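Local coordinates for oxalate-binding protein (PDB 1O4T) that binds oxalate at a manganese ion inside a cupin barrel, and is a putative oxalate decarboxylase that forms a homodimer, at residues G77-V90 against T119-L133. Residues are numbered along the deposited sequence; the frame is centred on the assembly and turned at random.
Sequences GEFEIYYILLGEGV and TGNTDLEFLAVIILL. With MN (manganese (II) ion), chain C; OXL (oxalate ion), chain D.
Tyr82 and Phe126 lie side by side on the inner wall of a cupin double-stranded beta-helix, where antiparallel strands 78-86 and 124-132 carry Glu78, Glu80, Tyr82, Phe126, Ala128 and Ile130 on one face of the sheet; of these, Glu80, Tyr82 and Ile130 line the oxalate pocket. Their planes meet obliquely at 45°, with Phe126 CE1 over the centre of the Tyr82 ring, 3.7 Å from Tyr82 CE2. The manganese ligand His114 also stacks on the Tyr82 ring. With CG anti to its own carbonyl carbon (chi1 -62°), the ring of Tyr82 extends to the oxalate, whose O3 sits at the ring edge, in plane, and Tyr82 OH donates a 2.6 Å hydrogen bond to oxalate O3. A phenylalanine in its place would probably leave oxalate O3 without this hydrogen-bond donor.

That same oxygen binds the manganese, as does Glu80 OE2 at 2.1 Å; His73, His75 and His114 complete the protein ligands. The extended Glu80 chain is flanked by Ile130, whose CG1 lies 3.4 Å from Glu80 CD and whose CD1 lies near oxalate O4. Ile130 CG2 lies against the carboxylate of Glu78; Glu78 OE2 hydrogen-bonds His75 ND1 and OE1 forms a salt bridge with Arg57, consistent with a second-shell acid that positions a metal ligand.

On the other face, Phe79 and Ile131 point the same way, and Ile131 CB makes a CH-pi contact 3.9 Å from the Phe79 centroid, 25° off the ring normal; His53 of the second subunit meets this ring as well. Near the Leu86 end of the pairing a classic beta bulge shifts the register by one: two residues, Leu85 and Leu86, stand opposite the single Glu125, and Glu125 O accepts from Leu85 N at 2.8 Å and Leu86 N at 3.2 Å, both donors approaching from one face of its carbonyl plane.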
ATOM      1  N   GLY A  77      14.728  -4.367 -13.797  1.00 32.92           N
ATOM      2  CA  GLY A  77      15.308  -3.187 -13.222  1.00 32.34           C
ATOM      3  C   GLY A  77      14.391  -2.498 -12.225  1.00 31.86           C
ATOM      4  O   GLY A  77      14.615  -1.336 -11.884  1.00 31.65           O
ATOM      5  N   GLU A  78      13.380  -3.213 -11.755  1.00 31.58           N
ATOM      6  CA  GLU A  78      12.425  -2.709 -10.770  1.00 31.92           C
ATOM      7  C   GLU A  78      11.731  -3.899 -10.126  1.00 31.83           C
ATOM      8  O   GLU A  78      11.906  -5.029 -10.569  1.00 31.52           O
ATOM      9  CB  GLU A  78      11.378  -1.803 -11.434  1.00 32.30           C
ATOM     10  CG  GLU A  78      10.516  -2.522 -12.449  1.00 32.72           C
ATOM     11  CD  GLU A  78       9.826  -1.619 -13.453  1.00 33.45           C
ATOM     12  OE1 GLU A  78      10.150  -0.411 -13.499  1.00 33.15           O
ATOM     13  OE2 GLU A  78       8.963  -2.156 -14.201  1.00 32.84           O
ATOM     14  N   PHE A  79      10.937  -3.642  -9.088  1.00 31.45           N
ATOM     15  CA  PHE A  79      10.115  -4.679  -8.511  1.00 31.52           C
ATOM     16  C   PHE A  79       8.747  -4.120  -8.184  1.00 31.21           C
ATOM     17  O   PHE A  79       8.595  -2.910  -8.034  1.00 30.57           O
ATOM     18  CB  PHE A  79      10.804  -5.361  -7.316  1.00 32.21           C
ATOM     19  CG  PHE A  79      11.045  -4.461  -6.134  1.00 32.42           C
ATOM     20  CD1 PHE A  79      12.236  -3.788  -6.001  1.00 31.20           C
ATOM     21  CD2 PHE A  79      10.080  -4.308  -5.144  1.00 34.00           C
ATOM     22  CE1 PHE A  79      12.472  -2.980  -4.925  1.00 31.06           C
ATOM     23  CE2 PHE A  79      10.312  -3.452  -4.057  1.00 35.91           C
ATOM     24  CZ  PHE A  79      11.536  -2.801  -3.956  1.00 34.17           C
ATOM     25  N   GLU A  80       7.752  -4.995  -8.131  1.00 31.10           N
ATOM     26  CA  GLU A  80       6.372  -4.596  -7.843  1.00 32.09           C
ATOM     27  C   GLU A  80       5.751  -5.342  -6.679  1.00 32.96           C
ATOM     28  O   GLU A  80       5.952  -6.535  -6.512  1.00 33.55           O
ATOM     29  CB  GLU A  80       5.498  -4.781  -9.083  1.00 31.99           C
ATOM     30  CG  GLU A  80       4.269  -3.900  -9.054  1.00 34.11           C
ATOM     31  CD  GLU A  80       3.543  -3.825 -10.368  1.00 34.21           C
ATOM     32  OE1 GLU A  80       2.500  -3.154 -10.434  1.00 36.71           O
ATOM     33  OE2 GLU A  80       4.003  -4.437 -11.324  1.00 38.11           O
ATOM     34  N   ILE A  81       4.983  -4.608  -5.887  1.00 33.23           N
ATOM     35  CA  ILE A  81       4.231  -5.136  -4.779  1.00 33.38           C
ATOM     36  C   ILE A  81       2.752  -4.859  -5.054  1.00 32.62           C
ATOM     37  O   ILE A  81       2.372  -3.745  -5.365  1.00 32.33           O
ATOM     38  CB  ILE A  81       4.636  -4.420  -3.461  1.00 34.22           C
ATOM     39  CG1 ILE A  81       6.151  -4.477  -3.241  1.00 35.55           C
ATOM     40  CG2 ILE A  81       3.851  -5.000  -2.257  1.00 35.13           C
ATOM     41  CD1 ILE A  81       6.615  -3.393  -2.276  1.00 37.03           C
ATOM     42  N   TYR A  82       1.908  -5.872  -4.943  1.00 32.28           N
ATOM     43  CA  TYR A  82       0.491  -5.652  -4.806  1.00 31.32           C
ATOM     44  C   TYR A  82       0.070  -5.858  -3.342  1.00 32.14           C
ATOM     45  O   TYR A  82       0.501  -6.818  -2.683  1.00 32.70           O
ATOM     46  CB  TYR A  82      -0.285  -6.662  -5.627  1.00 32.42           C
ATOM     47  CG  TYR A  82      -0.124  -6.699  -7.137  1.00 31.45           C
ATOM     48  CD1 TYR A  82      -0.517  -7.831  -7.850  1.00 31.51           C
ATOM     49  CD2 TYR A  82       0.373  -5.612  -7.863  1.00 32.08           C
ATOM     50  CE1 TYR A  82      -0.444  -7.869  -9.215  1.00 31.91           C
ATOM     51  CE2 TYR A  82       0.442  -5.647  -9.224  1.00 32.63           C
ATOM     52  CZ  TYR A  82       0.047  -6.782  -9.911  1.00 33.39           C
ATOM     53  OH  TYR A  82       0.158  -6.806 -11.305  1.00 33.58           O
ATOM     54  N   TYR A  83      -0.771  -4.961  -2.822  1.00 32.07           N
ATOM     55  CA  TYR A  83      -1.525  -5.217  -1.595  1.00 31.29           C
ATOM     56  C   TYR A  83      -3.027  -5.337  -1.939  1.00 31.09           C
ATOM     57  O   TYR A  83      -3.679  -4.395  -2.429  1.00 29.59           O
ATOM     58  CB  TYR A  83      -1.264  -4.140  -0.540  1.00 32.17           C
ATOM     59  CG  TYR A  83      -1.949  -4.473   0.767  1.00 32.12           C
ATOM     60  CD1 TYR A  83      -1.278  -5.155   1.767  1.00 35.96           C
ATOM     61  CD2 TYR A  83      -3.261  -4.135   0.983  1.00 32.67           C
ATOM     62  CE1 TYR A  83      -1.921  -5.535   2.963  1.00 37.43           C
ATOM     63  CE2 TYR A  83      -3.925  -4.480   2.182  1.00 35.47           C
ATOM     64  CZ  TYR A  83      -3.231  -5.184   3.180  1.00 35.72           C
ATOM     65  OH  TYR A  83      -3.859  -5.548   4.351  1.00 35.32           O
ATOM     66  N   ILE A  84      -3.580  -6.519  -1.706  1.00 31.59           N
ATOM     67  CA  ILE A  84      -4.966  -6.783  -2.070  1.00 31.00           C
ATOM     68  C   ILE A  84      -5.897  -6.127  -1.061  1.00 32.39           C
ATOM     69  O   ILE A  84      -5.858  -6.447   0.141  1.00 32.31           O
ATOM     70  CB  ILE A  84      -5.245  -8.308  -2.144  1.00 31.92           C
ATOM     71  CG1 ILE A  84      -4.191  -9.052  -2.971  1.00 31.46           C
ATOM     72  CG2 ILE A  84      -6.678  -8.587  -2.684  1.00 32.97           C
ATOM     73  CD1 ILE A  84      -3.959  -8.461  -4.377  1.00 28.96           C
ATOM     74  N   LEU A  85      -6.762  -5.241  -1.564  1.00 31.60           N
ATOM     75  CA  LEU A  85      -7.671  -4.458  -0.726  1.00 31.49           C
ATOM     76  C   LEU A  85      -9.087  -5.027  -0.591  1.00 31.76           C
ATOM     77  O   LEU A  85      -9.679  -4.911   0.483  1.00 32.60           O
ATOM     78  CB  LEU A  85      -7.798  -3.022  -1.270  1.00 31.86           C
ATOM     79  CG  LEU A  85      -6.594  -2.121  -1.421  1.00 30.54           C
ATOM     80  CD1 LEU A  85      -6.985  -0.920  -2.243  1.00 34.13           C
ATOM     81  CD2 LEU A  85      -6.125  -1.699  -0.086  1.00 32.45           C
ATOM     82  N   LEU A  86      -9.626  -5.604  -1.666  1.00 31.28           N
ATOM     83  CA  LEU A  86     -10.985  -6.108  -1.705  1.00 32.87           C
ATOM     84  C   LEU A  86     -11.048  -7.225  -2.691  1.00 31.58           C
ATOM     85  O   LEU A  86     -10.406  -7.149  -3.701  1.00 32.34           O
ATOM     86  CB  LEU A  86     -11.987  -5.033  -2.223  1.00 33.50           C
ATOM     87  CG  LEU A  86     -12.319  -3.807  -1.365  1.00 37.95           C
ATOM     88  CD1 LEU A  86     -12.851  -2.666  -2.242  1.00 40.55           C
ATOM     89  CD2 LEU A  86     -13.302  -4.145  -0.296  1.00 39.59           C
ATOM     90  N   GLY A  87     -11.913  -8.201  -2.442  1.00 33.43           N
ATOM     91  CA  GLY A  87     -12.252  -9.258  -3.380  1.00 32.99           C
ATOM     92  C   GLY A  87     -11.284 -10.427  -3.367  1.00 33.90           C
ATOM     93  O   GLY A  87     -10.470 -10.594  -2.455  1.00 33.83           O
ATOM     94  N   GLU A  88     -11.356 -11.211  -4.430  1.00 34.33           N
ATOM     95  CA  GLU A  88     -10.615 -12.444  -4.570  1.00 35.36           C
ATOM     96  C   GLU A  88     -10.100 -12.608  -6.003  1.00 34.52           C
ATOM     97  O   GLU A  88     -10.634 -12.056  -6.943  1.00 34.34           O
ATOM     98  CB  GLU A  88     -11.563 -13.625  -4.280  1.00 36.45           C
ATOM     99  CG  GLU A  88     -11.698 -13.955  -2.823  1.00 40.70           C
ATOM    100  CD  GLU A  88     -12.819 -14.964  -2.563  1.00 43.98           C
ATOM    101  OE1 GLU A  88     -13.148 -15.169  -1.367  1.00 45.46           O
ATOM    102  OE2 GLU A  88     -13.361 -15.518  -3.554  1.00 45.86           O
ATOM    103  N   GLY A  89      -9.075 -13.414  -6.159  1.00 33.82           N
ATOM    104  CA  GLY A  89      -8.545 -13.694  -7.470  1.00 33.68           C
ATOM    105  C   GLY A  89      -7.344 -14.616  -7.448  1.00 33.48           C
ATOM    106  O   GLY A  89      -7.108 -15.327  -6.480  1.00 31.92           O
ATOM    107  N   VAL A  90      -6.614 -14.628  -8.559  1.00 34.24           N
ATOM    108  CA  VAL A  90      -5.465 -15.499  -8.715  1.00 34.09           C
ATOM    109  C   VAL A  90      -4.285 -14.659  -9.222  1.00 33.85           C
ATOM    110  O   VAL A  90      -4.395 -13.944 -10.223  1.00 34.11           O
ATOM    111  CB  VAL A  90      -5.748 -16.630  -9.684  1.00 34.81           C
ATOM    112  CG1 VAL A  90      -4.559 -17.511  -9.764  1.00 34.86           C
ATOM    113  CG2 VAL A  90      -6.942 -17.439  -9.255  1.00 36.25           C
ATOM    114  N   THR A 119     -11.217 -13.797 -10.288  1.00 36.31           N
ATOM    115  CA  THR A 119     -11.998 -15.008 -10.467  1.00 37.41           C
ATOM    116  C   THR A 119     -13.277 -14.992  -9.594  1.00 37.29           C
ATOM    117  O   THR A 119     -13.942 -15.995  -9.473  1.00 36.61           O
ATOM    118  CB  THR A 119     -11.121 -16.239 -10.149  1.00 37.33           C
ATOM    119  OG1 THR A 119     -10.546 -16.101  -8.856  1.00 38.97           O
ATOM    120  CG2 THR A 119      -9.879 -16.282 -11.031  1.00 39.41           C
ATOM    121  N   GLY A 120     -13.631 -13.859  -8.998  1.00 37.34           N
ATOM    122  CA  GLY A 120     -14.830 -13.802  -8.136  1.00 37.28           C
ATOM    123  C   GLY A 120     -15.939 -12.989  -8.787  1.00 37.44           C
ATOM    124  O   GLY A 120     -15.822 -12.597  -9.966  1.00 36.98           O
ATOM    125  N   ASN A 121     -16.984 -12.699  -8.010  1.00 36.94           N
ATOM    126  CA  ASN A 121     -18.179 -11.979  -8.498  1.00 37.48           C
ATOM    127  C   ASN A 121     -18.345 -10.567  -7.997  1.00 36.73           C
ATOM    128  O   ASN A 121     -19.412  -9.976  -8.194  1.00 36.64           O
ATOM    129  CB  ASN A 121     -19.450 -12.754  -8.125  1.00 38.44           C
ATOM    130  CG  ASN A 121     -19.436 -14.134  -8.700  1.00 41.70           C
ATOM    131  OD1 ASN A 121     -19.739 -14.352  -9.901  1.00 41.94           O
ATOM    132  ND2 ASN A 121     -18.978 -15.078  -7.881  1.00 46.56           N
ATOM    133  N   THR A 122     -17.330 -10.059  -7.298  1.00 35.50           N
ATOM    134  CA  THR A 122     -17.275  -8.663  -6.949  1.00 35.19           C
ATOM    135  C   THR A 122     -15.926  -8.140  -7.405  1.00 34.42           C
ATOM    136  O   THR A 122     -15.034  -8.914  -7.795  1.00 33.49           O
ATOM    137  CB  THR A 122     -17.429  -8.457  -5.430  1.00 35.18           C
ATOM    138  OG1 THR A 122     -16.508  -9.293  -4.731  1.00 35.91           O
ATOM    139  CG2 THR A 122     -18.761  -8.936  -4.948  1.00 38.01           C
ATOM    140  N   ASP A 123     -15.786  -6.825  -7.359  1.00 32.76           N
ATOM    141  CA  ASP A 123     -14.555  -6.207  -7.778  1.00 32.19           C
ATOM    142  C   ASP A 123     -13.370  -6.678  -6.942  1.00 31.41           C
ATOM    143  O   ASP A 123     -13.454  -6.767  -5.725  1.00 31.74           O
ATOM    144  CB  ASP A 123     -14.649  -4.672  -7.708  1.00 32.45           C
ATOM    145  CG  ASP A 123     -15.681  -4.087  -8.669  1.00 33.79           C
ATOM    146  OD1 ASP A 123     -16.033  -4.715  -9.690  1.00 35.30           O
ATOM    147  OD2 ASP A 123     -16.189  -2.970  -8.461  1.00 37.93           O
ATOM    148  N   LEU A 124     -12.256  -6.957  -7.613  1.00 30.24           N
ATOM    149  CA  LEU A 124     -10.980  -7.178  -6.959  1.00 30.63           C
ATOM    150  C   LEU A 124     -10.224  -5.831  -6.996  1.00 30.90           C
ATOM    151  O   LEU A 124      -9.956  -5.325  -8.066  1.00 31.86           O
ATOM    152  CB  LEU A 124     -10.177  -8.237  -7.712  1.00 30.69           C
ATOM    153  CG  LEU A 124      -8.699  -8.474  -7.407  1.00 31.90           C
ATOM    154  CD1 LEU A 124      -8.483  -8.992  -5.993  1.00 31.57           C
ATOM    155  CD2 LEU A 124      -8.178  -9.455  -8.445  1.00 32.23           C
ATOM    156  N   GLU A 125      -9.904  -5.251  -5.854  1.00 31.14           N
ATOM    157  CA  GLU A 125      -9.095  -4.047  -5.860  1.00 31.64           C
ATOM    158  C   GLU A 125      -7.795  -4.268  -5.125  1.00 31.28           C
ATOM    159  O   GLU A 125      -7.726  -5.021  -4.161  1.00 31.21           O
ATOM    160  CB  GLU A 125      -9.855  -2.912  -5.227  1.00 32.47           C
ATOM    161  CG  GLU A 125     -11.268  -2.756  -5.754  1.00 34.44           C
ATOM    162  CD  GLU A 125     -11.829  -1.350  -5.595  1.00 39.49           C
ATOM    163  OE1 GLU A 125     -11.029  -0.429  -5.393  1.00 43.79           O
ATOM    164  OE2 GLU A 125     -13.069  -1.165  -5.727  1.00 44.71           O
ATOM    165  N   PHE A 126      -6.750  -3.592  -5.578  1.00 31.59           N
ATOM    166  CA  PHE A 126      -5.480  -3.682  -4.924  1.00 32.04           C
ATOM    167  C   PHE A 126      -4.622  -2.461  -5.201  1.00 33.17           C
ATOM    168  O   PHE A 126      -4.807  -1.733  -6.200  1.00 33.72           O
ATOM    169  CB  PHE A 126      -4.737  -4.950  -5.348  1.00 31.31           C
ATOM    170  CG  PHE A 126      -4.545  -5.103  -6.842  1.00 31.96           C
ATOM    171  CD1 PHE A 126      -3.364  -4.731  -7.443  1.00 30.39           C
ATOM    172  CD2 PHE A 126      -5.545  -5.678  -7.623  1.00 30.98           C
ATOM    173  CE1 PHE A 126      -3.205  -4.874  -8.832  1.00 33.98           C
ATOM    174  CE2 PHE A 126      -5.393  -5.859  -8.985  1.00 31.61           C
ATOM    175  CZ  PHE A 126      -4.210  -5.472  -9.589  1.00 31.39           C
ATOM    176  N   LEU A 127      -3.671  -2.272  -4.315  1.00 32.22           N
ATOM    177  CA  LEU A 127      -2.632  -1.288  -4.475  1.00 34.77           C
ATOM    178  C   LEU A 127      -1.452  -1.850  -5.221  1.00 33.39           C
ATOM    179  O   LEU A 127      -1.034  -2.952  -4.939  1.00 36.04           O
ATOM    180  CB  LEU A 127      -2.185  -0.889  -3.075  1.00 35.66           C
ATOM    181  CG  LEU A 127      -2.141   0.563  -2.746  1.00 41.95           C
ATOM    182  CD1 LEU A 127      -3.505   1.219  -2.961  1.00 43.45           C
ATOM    183  CD2 LEU A 127      -1.625   0.652  -1.272  1.00 44.47           C
ATOM    184  N   ALA A 128      -0.882  -1.085  -6.144  1.00 34.28           N
ATOM    185  CA  ALA A 128       0.306  -1.500  -6.915  1.00 33.61           C
ATOM    186  C   ALA A 128       1.390  -0.455  -6.775  1.00 34.00           C
ATOM    187  O   ALA A 128       1.144   0.725  -7.027  1.00 34.58           O
ATOM    188  CB  ALA A 128      -0.051  -1.704  -8.349  1.00 33.40           C
ATOM    189  N   VAL A 129       2.594  -0.884  -6.410  1.00 33.06           N
ATOM    190  CA  VAL A 129       3.703   0.012  -6.212  1.00 32.71           C
ATOM    191  C   VAL A 129       4.933  -0.553  -6.952  1.00 31.98           C
ATOM    192  O   VAL A 129       5.339  -1.662  -6.703  1.00 31.48           O
ATOM    193  CB  VAL A 129       4.076   0.143  -4.717  1.00 32.89           C
ATOM    194  CG1 VAL A 129       4.989   1.336  -4.516  1.00 33.75           C
ATOM    195  CG2 VAL A 129       2.835   0.316  -3.893  1.00 37.09           C
ATOM    196  N   ILE A 130       5.526   0.214  -7.850  1.00 31.84           N
ATOM    197  CA  ILE A 130       6.698  -0.264  -8.569  1.00 32.44           C
ATOM    198  C   ILE A 130       7.887   0.526  -8.055  1.00 33.48           C
ATOM    199  O   ILE A 130       7.857   1.734  -8.115  1.00 34.79           O
ATOM    200  CB  ILE A 130       6.516  -0.098 -10.086  1.00 31.82           C
ATOM    201  CG1 ILE A 130       5.314  -0.917 -10.557  1.00 34.14           C
ATOM    202  CG2 ILE A 130       7.779  -0.559 -10.828  1.00 32.10           C
ATOM    203  CD1 ILE A 130       4.914  -0.669 -12.048  1.00 36.10           C
ATOM    204  N   ILE A 131       8.917  -0.164  -7.569  1.00 34.18           N
ATOM    205  CA  ILE A 131      10.077   0.475  -6.992  1.00 35.04           C
ATOM    206  C   ILE A 131      11.290   0.139  -7.863  1.00 36.16           C
ATOM    207  O   ILE A 131      11.545  -1.034  -8.212  1.00 33.81           O
ATOM    208  CB  ILE A 131      10.229   0.036  -5.514  1.00 35.36           C
ATOM    209  CG1 ILE A 131       9.012   0.539  -4.698  1.00 35.66           C
ATOM    210  CG2 ILE A 131      11.500   0.541  -4.927  1.00 36.11           C
ATOM    211  CD1 ILE A 131       9.056   0.281  -3.198  1.00 36.59           C
ATOM    212  N   LEU A 132      12.019   1.193  -8.202  1.00 37.78           N
ATOM    213  CA  LEU A 132      13.103   1.117  -9.149  1.00 40.10           C
ATOM    214  C   LEU A 132      14.380   0.470  -8.594  1.00 41.76           C
ATOM    215  O   LEU A 132      14.786   0.742  -7.464  1.00 41.65           O
ATOM    216  CB  LEU A 132      13.394   2.506  -9.722  1.00 40.24           C
ATOM    217  CG  LEU A 132      12.185   3.145 -10.428  1.00 41.14           C
ATOM    218  CD1 LEU A 132      12.575   4.474 -11.063  1.00 41.50           C
ATOM    219  CD2 LEU A 132      11.569   2.214 -11.481  1.00 42.58           C
ATOM    220  N   LEU A 133      14.960  -0.382  -9.455  1.00 43.92           N
ATOM    221  CA  LEU A 133      16.188  -1.206  -9.296  1.00 45.02           C
ATOM    222  C   LEU A 133      16.091  -2.447  -8.386  1.00 46.16           C
ATOM    223  O   LEU A 133      16.118  -3.585  -8.904  1.00 46.65           O
ATOM    224  CB  LEU A 133      17.381  -0.339  -8.969  1.00 45.99           C
ATOM    225  CG  LEU A 133      17.528   0.869  -9.904  1.00 45.74           C
ATOM    226  CD1 LEU A 133      18.932   1.295  -9.854  1.00 47.99           C
ATOM    227  CD2 LEU A 133      17.107   0.637 -11.349  1.00 45.34           C
ATOM    228  OXT LEU A 133      15.974  -2.373  -7.148  1.00 47.00           O
TER
HETATM  229 MN    MN C 300       3.394  -5.371 -13.102  1.00 33.94          MN
HETATM  230  C1  OXL D 400       1.085  -3.808 -13.024  1.00 52.91           C
HETATM  231  C2  OXL D 400       1.986  -2.965 -13.816  1.00 53.27           C
HETATM  232  O1  OXL D 400      -0.069  -3.224 -12.641  1.00 54.56           O
HETATM  233  O2  OXL D 400       1.476  -1.804 -14.266  1.00 56.29           O
HETATM  234  O3  OXL D 400       1.382  -4.977 -12.698  1.00 47.15           O
HETATM  235  O4  OXL D 400       3.164  -3.272 -14.026  1.00 46.13           O
HETATM  236  O   HOH W   1     -13.350 -10.777  -6.443  1.00 25.33           O